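Side-chain contact in 2-(3-amino-3-carboxypropyl)histidine synthase (Pyrococcus horikoshii, PDB 3LZD), which transfers the 3-amino-3-carboxypropyl group of S-adenosyl-L-methionine to a histidine of elongation factor 2, the first step of diphthamide biosynthesis, using a [4Fe-4S] cluster: residues K48-I53 with N80-F85. Sequence-based numbering, arbitrary orientation.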
loop_
_atom_site.group_PDB
_atom_site.type_symbol
_atom_site.label_atom_id
_atom_site.label_comp_id
_atom_site.label_asym_id
_atom_site.label_seq_id
_atom_site.Cartn_x
_atom_site.Cartn_y
_atom_site.Cartn_z
ATOM N N LYS A 48 16.938 -24.450 10.703
ATOM C CA LYS A 48 18.385 -24.658 10.591
ATOM C C LYS A 48 19.098 -23.447 10.006
ATOM O O LYS A 48 20.068 -22.953 10.587
ATOM C CB LYS A 48 18.703 -25.888 9.733
ATOM N N GLU A 49 18.630 -22.971 8.858
ATOM C CA GLU A 49 19.245 -21.807 8.235
ATOM C C GLU A 49 19.096 -20.556 9.094
ATOM O O GLU A 49 19.919 -19.650 9.017
ATOM C CB GLU A 49 18.640 -21.554 6.856
ATOM C CG GLU A 49 18.969 -22.650 5.857
ATOM C CD GLU A 49 20.464 -22.887 5.742
ATOM O OE1 GLU A 49 21.186 -21.955 5.323
ATOM O OE2 GLU A 49 20.912 -24.001 6.081
ATOM N N LEU A 50 18.046 -20.497 9.906
ATOM C CA LEU A 50 17.843 -19.337 10.770
ATOM C C LEU A 50 18.750 -19.411 12.013
ATOM O O LEU A 50 19.348 -18.403 12.401
ATOM C CB LEU A 50 16.371 -19.218 11.177
ATOM C CG LEU A 50 15.371 -18.695 10.125
ATOM C CD1 LEU A 50 13.969 -18.654 10.711
ATOM C CD2 LEU A 50 15.766 -17.293 9.675
ATOM N N LYS A 51 18.860 -20.597 12.621
ATOM C CA LYS A 51 19.709 -20.787 13.804
ATOM C C LYS A 51 21.157 -20.544 13.409
ATOM O O LYS A 51 21.955 -20.040 14.203
ATOM C CB LYS A 51 19.592 -22.212 14.359
ATOM C CG LYS A 51 18.264 -22.573 15.017
ATOM C CD LYS A 51 18.060 -21.864 16.355
ATOM C CE LYS A 51 16.964 -22.550 17.165
ATOM N NZ LYS A 51 16.594 -21.810 18.418
ATOM N N ARG A 52 21.481 -20.898 12.169
ATOM C CA ARG A 52 22.825 -20.738 11.632
ATOM C C ARG A 52 23.257 -19.279 11.522
ATOM O O ARG A 52 24.433 -18.968 11.696
ATOM C CB ARG A 52 22.926 -21.406 10.259
ATOM C CG ARG A 52 24.333 -21.435 9.670
ATOM C CD ARG A 52 24.355 -22.172 8.329
ATOM N NE ARG A 52 23.517 -21.504 7.338
ATOM C CZ ARG A 52 23.744 -20.279 6.870
ATOM N NH1 ARG A 52 22.922 -19.742 5.972
ATOM N NH2 ARG A 52 24.800 -19.594 7.292
ATOM N N ILE A 53 22.335 -18.371 11.227
ATOM C CA ILE A 53 22.746 -16.975 11.140
ATOM C C ILE A 53 22.389 -16.214 12.406
ATOM O O ILE A 53 22.518 -14.993 12.457
ATOM C CB ILE A 53 22.134 -16.261 9.917
ATOM C CG1 ILE A 53 20.604 -16.323 9.981
ATOM C CG2 ILE A 53 22.665 -16.897 8.634
ATOM C CD1 ILE A 53 19.916 -15.657 8.798
ATOM N N ASN A 80 10.542 -22.468 18.885
ATOM C CA ASN A 80 11.973 -22.705 18.838
ATOM C C ASN A 80 12.788 -21.444 19.087
ATOM O O ASN A 80 13.887 -21.261 18.555
ATOM C CB ASN A 80 12.367 -23.358 17.508
ATOM C CG ASN A 80 11.998 -24.842 17.457
ATOM O OD1 ASN A 80 12.691 -25.686 18.030
ATOM N ND2 ASN A 80 10.894 -25.159 16.784
ATOM N N ASN A 81 12.223 -20.565 19.899
ATOM C CA ASN A 81 12.904 -19.346 20.300
ATOM C C ASN A 81 13.228 -18.307 19.262
ATOM O O ASN A 81 14.303 -17.706 19.294
ATOM C CB ASN A 81 14.176 -19.716 21.045
ATOM C CG ASN A 81 13.882 -20.251 22.413
ATOM O OD1 ASN A 81 13.461 -19.504 23.301
ATOM N ND2 ASN A 81 14.075 -21.553 22.597
ATOM N N ILE A 82 12.299 -18.091 18.342
ATOM C CA ILE A 82 12.473 -17.074 17.315
ATOM C C ILE A 82 11.168 -16.287 17.274
ATOM O O ILE A 82 10.098 -16.866 17.098
ATOM C CB ILE A 82 12.767 -17.711 15.951
ATOM C CG1 ILE A 82 14.065 -18.523 16.051
ATOM C CG2 ILE A 82 12.877 -16.625 14.875
ATOM C CD1 ILE A 82 14.506 -19.165 14.762
ATOM N N GLU A 83 11.249 -14.979 17.492
ATOM C CA GLU A 83 10.052 -14.149 17.464
ATOM C C GLU A 83 9.665 -14.017 15.993
ATOM O O GLU A 83 10.518 -13.781 15.143
ATOM C CB GLU A 83 10.343 -12.783 18.082
ATOM C CG GLU A 83 9.151 -11.842 18.153
ATOM C CD GLU A 83 9.431 -10.610 19.013
ATOM O OE1 GLU A 83 10.515 -10.011 18.852
ATOM O OE2 GLU A 83 8.566 -10.239 19.842
ATOM N N VAL A 84 8.380 -14.174 15.706
ATOM C CA VAL A 84 7.895 -14.118 14.336
ATOM C C VAL A 84 6.758 -13.125 14.111
ATOM O O VAL A 84 5.803 -13.077 14.887
ATOM C CB VAL A 84 7.411 -15.518 13.898
ATOM C CG1 VAL A 84 6.907 -15.486 12.456
ATOM C CG2 VAL A 84 8.548 -16.517 14.058
ATOM N N PHE A 85 6.891 -12.326 13.052
ATOM C CA PHE A 85 5.881 -11.350 12.642
ATOM C C PHE A 85 5.406 -11.806 11.246
ATOM O O PHE A 85 6.203 -12.300 10.443
ATOM C CB PHE A 85 6.475 -9.939 12.469
ATOM C CG PHE A 85 7.000 -9.305 13.738
ATOM C CD1 PHE A 85 7.769 -8.145 13.659
ATOM C CD2 PHE A 85 6.757 -9.860 14.990
ATOM C CE1 PHE A 85 8.301 -7.543 14.806
ATOM C CE2 PHE A 85 7.286 -9.264 16.147
ATOM C CZ PHE A 85 8.063 -8.102 16.046
#
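K51 reaches from the last turn of helix 43-52 to the loop ahead of strand 83-87, where its NZ gives a hydrogen bond of 2.8 Å to the backbone O of N80. The chain bends at its second torsion (chi2 -71°) and then runs extended, which swings the ammonium group over to the loop. NZ comes to the carbonyl at a C=O...N angle of 150°, tilted 29° from the carbonyl plane. CE follows it in, 3.6 Å from that same O of N80, and CB of N81 passes 4.1 Å from NZ at the solvent-exposed margin.

The apolar part is small and buried. CD1 of I82 touches L50 at two points, 4.0 Å from CB and 4.1 Å from the branch methyl CD1, so the isoleucine tip meets the root of the leucine as well as one arm. I82 carries CG1 anti to its carbonyl carbon and CD1 fully extended beyond it, which sends that methyl to the helix.

A salt bridge stays within 48-53: R52 grips E49 side-on, NE and NH1 both bonding OE1 of E49 from one face of the carboxylate; the NH1 to OE1 salt bridge is 2.9 Å long. The acceptor lies nearly in the guanidinium plane.

Away from the cluster site, helix 43-52 packs on the loop that closes a beta-alpha-beta crossover, strand 57-61, helix 67-78 and strand 83-87. L47 of the same helix also meets N80 and I82, while L50 packs on L77 of helix 67-78, whose F76 O accepts a hydrogen bond from N80 ND2. Beyond the loop, strand 83-87 pairs in parallel with strand 57-61 at the edge of the chain's own sheet, and F85 carries that sheet on into a strand of the second subunit.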